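Local coordinates for protein glutamyl endopeptidase (Staphylococcus epidermidis, PDB 6PYM) that is a secreted serine endopeptidase of the trypsin-like fold that probably cleaves peptide chains preferentially on the carbonyl side of glutamic acid, at residues R8-Q16 with S68-N77. The protein carries 1 engineered substitution. Residues are numbered along the deposited sequence; the frame is centred on the assembly and turned at random.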
loop_
_atom_site.group_PDB
_atom_site.type_symbol
_atom_site.label_atom_id
_atom_site.label_comp_id
_atom_site.label_asym_id
_atom_site.label_seq_id
_atom_site.Cartn_x
_atom_site.Cartn_y
_atom_site.Cartn_z
ATOM N N ARG A 8 -6.345 -6.941 -14.538
ATOM C CA ARG A 8 -6.804 -6.423 -13.255
ATOM C C ARG A 8 -8.171 -6.998 -12.922
ATOM O O ARG A 8 -9.079 -6.990 -13.762
ATOM C CB ARG A 8 -6.879 -4.898 -13.289
ATOM C CG ARG A 8 -5.555 -4.225 -13.621
ATOM C CD ARG A 8 -5.610 -2.727 -13.363
ATOM N NE ARG A 8 -6.469 -2.047 -14.326
ATOM C CZ ARG A 8 -7.144 -0.924 -14.090
ATOM N NH1 ARG A 8 -7.100 -0.343 -12.900
ATOM N NH2 ARG A 8 -7.884 -0.388 -15.043
ATOM N N HIS A 9 -8.322 -7.479 -11.699
ATOM C CA HIS A 9 -9.540 -8.153 -11.280
ATOM C C HIS A 9 -9.943 -7.654 -9.904
ATOM O O HIS A 9 -9.089 -7.398 -9.047
ATOM C CB HIS A 9 -9.333 -9.671 -11.254
ATOM C CG HIS A 9 -9.192 -10.266 -12.615
ATOM N ND1 HIS A 9 -7.972 -10.454 -13.227
ATOM C CD2 HIS A 9 -10.129 -10.651 -13.512
ATOM C CE1 HIS A 9 -8.164 -10.965 -14.432
ATOM N NE2 HIS A 9 -9.463 -11.095 -14.628
ATOM N N GLN A 10 -11.248 -7.532 -9.692
ATOM C CA GLN A 10 -11.762 -7.024 -8.436
ATOM C C GLN A 10 -11.671 -8.096 -7.361
ATOM O O GLN A 10 -11.858 -9.291 -7.630
ATOM C CB GLN A 10 -13.214 -6.582 -8.608
ATOM C CG GLN A 10 -13.765 -5.903 -7.368
ATOM C CD GLN A 10 -15.124 -5.274 -7.580
ATOM O OE1 GLN A 10 -15.722 -5.382 -8.662
ATOM N NE2 GLN A 10 -15.616 -4.585 -6.550
ATOM N N ILE A 11 -11.366 -7.661 -6.141
ATOM C CA ILE A 11 -11.360 -8.513 -4.961
ATOM C C ILE A 11 -12.657 -8.279 -4.208
ATOM O O ILE A 11 -13.019 -7.137 -3.900
ATOM C CB ILE A 11 -10.156 -8.210 -4.052
ATOM C CG1 ILE A 11 -8.833 -8.336 -4.813
ATOM C CG2 ILE A 11 -10.193 -9.089 -2.791
ATOM C CD1 ILE A 11 -8.630 -9.657 -5.483
ATOM N N PHE A 12 -13.352 -9.369 -3.902
ATOM C CA PHE A 12 -14.631 -9.329 -3.207
ATOM C C PHE A 12 -14.510 -9.738 -1.752
ATOM O O PHE A 12 -15.160 -9.146 -0.884
ATOM C CB PHE A 12 -15.642 -10.205 -3.953
ATOM C CG PHE A 12 -15.768 -9.819 -5.391
ATOM C CD1 PHE A 12 -16.523 -8.725 -5.747
ATOM C CD2 PHE A 12 -15.063 -10.496 -6.375
ATOM C CE1 PHE A 12 -16.614 -8.345 -7.069
ATOM C CE2 PHE A 12 -15.155 -10.120 -7.691
ATOM C CZ PHE A 12 -15.930 -9.051 -8.034
ATOM N N ASN A 13 -13.669 -10.725 -1.469
ATOM C CA ASN A 13 -13.439 -11.179 -0.098
ATOM C C ASN A 13 -12.286 -10.378 0.510
ATOM O O ASN A 13 -11.210 -10.891 0.815
ATOM C CB ASN A 13 -13.162 -12.676 -0.077
ATOM C CG ASN A 13 -14.348 -13.486 -0.555
ATOM O OD1 ASN A 13 -14.266 -14.202 -1.556
ATOM N ND2 ASN A 13 -15.466 -13.355 0.131
ATOM N N THR A 14 -12.546 -9.083 0.688
ATOM C CA THR A 14 -11.494 -8.128 1.034
ATOM C C THR A 14 -10.971 -8.283 2.453
ATOM O O THR A 14 -9.911 -7.714 2.757
ATOM C CB THR A 14 -11.975 -6.691 0.837
ATOM O OG1 THR A 14 -13.114 -6.447 1.679
ATOM C CG2 THR A 14 -12.332 -6.427 -0.614
ATOM N N THR A 15 -11.671 -9.014 3.325
ATOM C CA THR A 15 -11.194 -9.255 4.682
ATOM C C THR A 15 -10.490 -10.591 4.831
ATOM O O THR A 15 -10.066 -10.928 5.941
ATOM C CB THR A 15 -12.336 -9.189 5.716
ATOM O OG1 THR A 15 -13.231 -10.300 5.536
ATOM C CG2 THR A 15 -13.111 -7.889 5.624
ATOM N N GLN A 16 -10.337 -11.352 3.756
ATOM C CA GLN A 16 -9.803 -12.702 3.841
ATOM C C GLN A 16 -8.400 -12.792 3.251
ATOM O O GLN A 16 -8.045 -12.070 2.318
ATOM C CB GLN A 16 -10.730 -13.697 3.138
ATOM C CG GLN A 16 -12.131 -13.762 3.729
ATOM C CD GLN A 16 -12.150 -14.276 5.161
ATOM O OE1 GLN A 16 -11.168 -14.853 5.656
ATOM N NE2 GLN A 16 -13.270 -14.056 5.844
ATOM N N SER A 68 -9.336 -3.097 4.238
ATOM C CA SER A 68 -10.264 -4.084 3.697
ATOM C C SER A 68 -11.495 -3.455 3.069
ATOM O O SER A 68 -12.522 -4.132 2.937
ATOM C CB SER A 68 -10.706 -5.145 4.726
ATOM O OG SER A 68 -9.764 -5.355 5.766
ATOM N N ALA A 69 -11.443 -2.180 2.685
ATOM C CA ALA A 69 -12.606 -1.549 2.078
ATOM C C ALA A 69 -13.047 -2.340 0.857
ATOM O O ALA A 69 -12.220 -2.801 0.062
ATOM C CB ALA A 69 -12.264 -0.124 1.658
ATOM N N LYS A 70 -14.362 -2.518 0.727
ATOM C CA LYS A 70 -14.936 -3.305 -0.358
ATOM C C LYS A 70 -15.656 -2.463 -1.396
ATOM O O LYS A 70 -15.586 -2.777 -2.590
ATOM C CB LYS A 70 -15.880 -4.382 0.188
ATOM C CG LYS A 70 -16.434 -5.286 -0.908
ATOM C CD LYS A 70 -17.254 -6.417 -0.350
ATOM C CE LYS A 70 -17.797 -7.282 -1.470
ATOM N NZ LYS A 70 -18.645 -6.509 -2.419
ATOM N N ASN A 71 -16.351 -1.414 -0.962
ATOM C CA ASN A 71 -16.887 -0.377 -1.841
ATOM C C ASN A 71 -17.235 0.827 -0.971
ATOM O O ASN A 71 -17.052 0.803 0.247
ATOM C CB ASN A 71 -18.067 -0.874 -2.690
ATOM C CG ASN A 71 -19.245 -1.347 -1.854
ATOM O OD1 ASN A 71 -19.848 -0.572 -1.118
ATOM N ND2 ASN A 71 -19.584 -2.619 -1.982
ATOM N N GLU A 72 -17.740 1.886 -1.611
ATOM C CA GLU A 72 -18.014 3.155 -0.939
ATOM C C GLU A 72 -19.038 3.021 0.184
ATOM O O GLU A 72 -19.059 3.860 1.093
ATOM C CB GLU A 72 -18.507 4.159 -1.989
ATOM C CG GLU A 72 -18.650 5.592 -1.520
ATOM C CD GLU A 72 -19.084 6.526 -2.638
ATOM O OE1 GLU A 72 -19.485 6.029 -3.714
ATOM O OE2 GLU A 72 -19.019 7.755 -2.441
ATOM N N ASN A 73 -19.884 1.995 0.138
ATOM C CA ASN A 73 -20.902 1.764 1.154
ATOM C C ASN A 73 -20.610 0.522 1.982
ATOM O O ASN A 73 -21.513 0.003 2.647
ATOM C CB ASN A 73 -22.285 1.655 0.509
ATOM C CG ASN A 73 -22.625 2.856 -0.342
ATOM O OD1 ASN A 73 -22.880 2.730 -1.541
ATOM N ND2 ASN A 73 -22.625 4.029 0.271
ATOM N N ASP A 74 -19.366 0.030 1.955
ATOM C CA ASP A 74 -19.027 -1.242 2.599
ATOM C C ASP A 74 -17.575 -1.156 3.075
ATOM O O ASP A 74 -16.640 -1.530 2.357
ATOM C CB ASP A 74 -19.246 -2.416 1.657
ATOM C CG ASP A 74 -19.174 -3.757 2.367
ATOM O OD1 ASP A 74 -18.653 -3.818 3.495
ATOM O OD2 ASP A 74 -19.636 -4.766 1.787
ATOM N N TYR A 75 -17.409 -0.677 4.304
ATOM C CA TYR A 75 -16.123 -0.621 4.985
ATOM C C TYR A 75 -16.228 -1.601 6.145
ATOM O O TYR A 75 -16.581 -1.208 7.268
ATOM C CB TYR A 75 -15.884 0.800 5.493
ATOM C CG TYR A 75 -15.773 1.837 4.399
ATOM C CD1 TYR A 75 -14.781 1.750 3.428
ATOM C CD2 TYR A 75 -16.638 2.923 4.350
ATOM C CE1 TYR A 75 -14.654 2.712 2.438
ATOM C CE2 TYR A 75 -16.525 3.889 3.353
ATOM C CZ TYR A 75 -15.530 3.775 2.401
ATOM O OH TYR A 75 -15.398 4.723 1.410
ATOM N N PRO A 76 -15.958 -2.889 5.927
ATOM C CA PRO A 76 -16.249 -3.879 6.978
ATOM C C PRO A 76 -15.446 -3.663 8.243
ATOM O O PRO A 76 -15.896 -4.036 9.335
ATOM C CB PRO A 76 -15.913 -5.217 6.307
ATOM C CG PRO A 76 -14.955 -4.858 5.210
ATOM C CD PRO A 76 -15.412 -3.516 4.711
ATOM N N ASN A 77 -14.259 -3.074 8.131
ATOM C CA ASN A 77 -13.426 -2.775 9.284
ATOM C C ASN A 77 -13.449 -1.300 9.655
ATOM O O ASN A 77 -12.580 -0.843 10.405
ATOM C CB ASN A 77 -12.014 -3.319 9.070
ATOM C CG ASN A 77 -11.981 -4.830 9.157
ATOM O OD1 ASN A 77 -12.633 -5.414 10.020
ATOM N ND2 ASN A 77 -11.267 -5.475 8.251
HETATM O O HOH W 1 -13.878 -4.426 -4.049
#
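Gln-10 meets Lys-70 by way of one water, a worked example of how two polypeptide segments with little direct bonding can still be joined. The water accepts from Gln-10 NE2 at 3.0 Å and donates to both Ile-11 O and Lys-70 O, linking strand 8-11, paired with strand 143-154 of the other sheet, to the loop between strands 64-67 and 80-87 of the six-stranded barrel. At Phe-12 the backbone does the touching. The lysine chain leaves with CG anti to the backbone N (chi1 -176°) and runs extended as far as CE, 3.3 Å from Phe-12 O; there it bends, so methylenes CD and CE, not the ammonium, lie against that oxygen.

Thr-14 then supplies the direct hydrogen bond: OG1 donates to Ser-68 O over 2.7 Å, approaching from above the carbonyl plane, 37° out of it. The other branch of Thr-14, CG2, packs near Ala-69 O, whose own hydrogen bond comes from Tyr-134 OH. Thr-15 follows with CG2 alone, lying 3.6 Å from Pro-76 CG and 3.8 Å from Ser-68 CB. Behind this methyl, Asn-77 ND2 donates to Ser-68 OG at 2.9 Å in a bent bond (138° at the hydrogen), while Ser-68 OG also hydrogen-bonds to Asp-20 O.

One direct hydrogen bond and one water-mediated link are thus set among aliphatic contacts of Lys-70, Thr-15 and Pro-76, a union that probably owes little to charge.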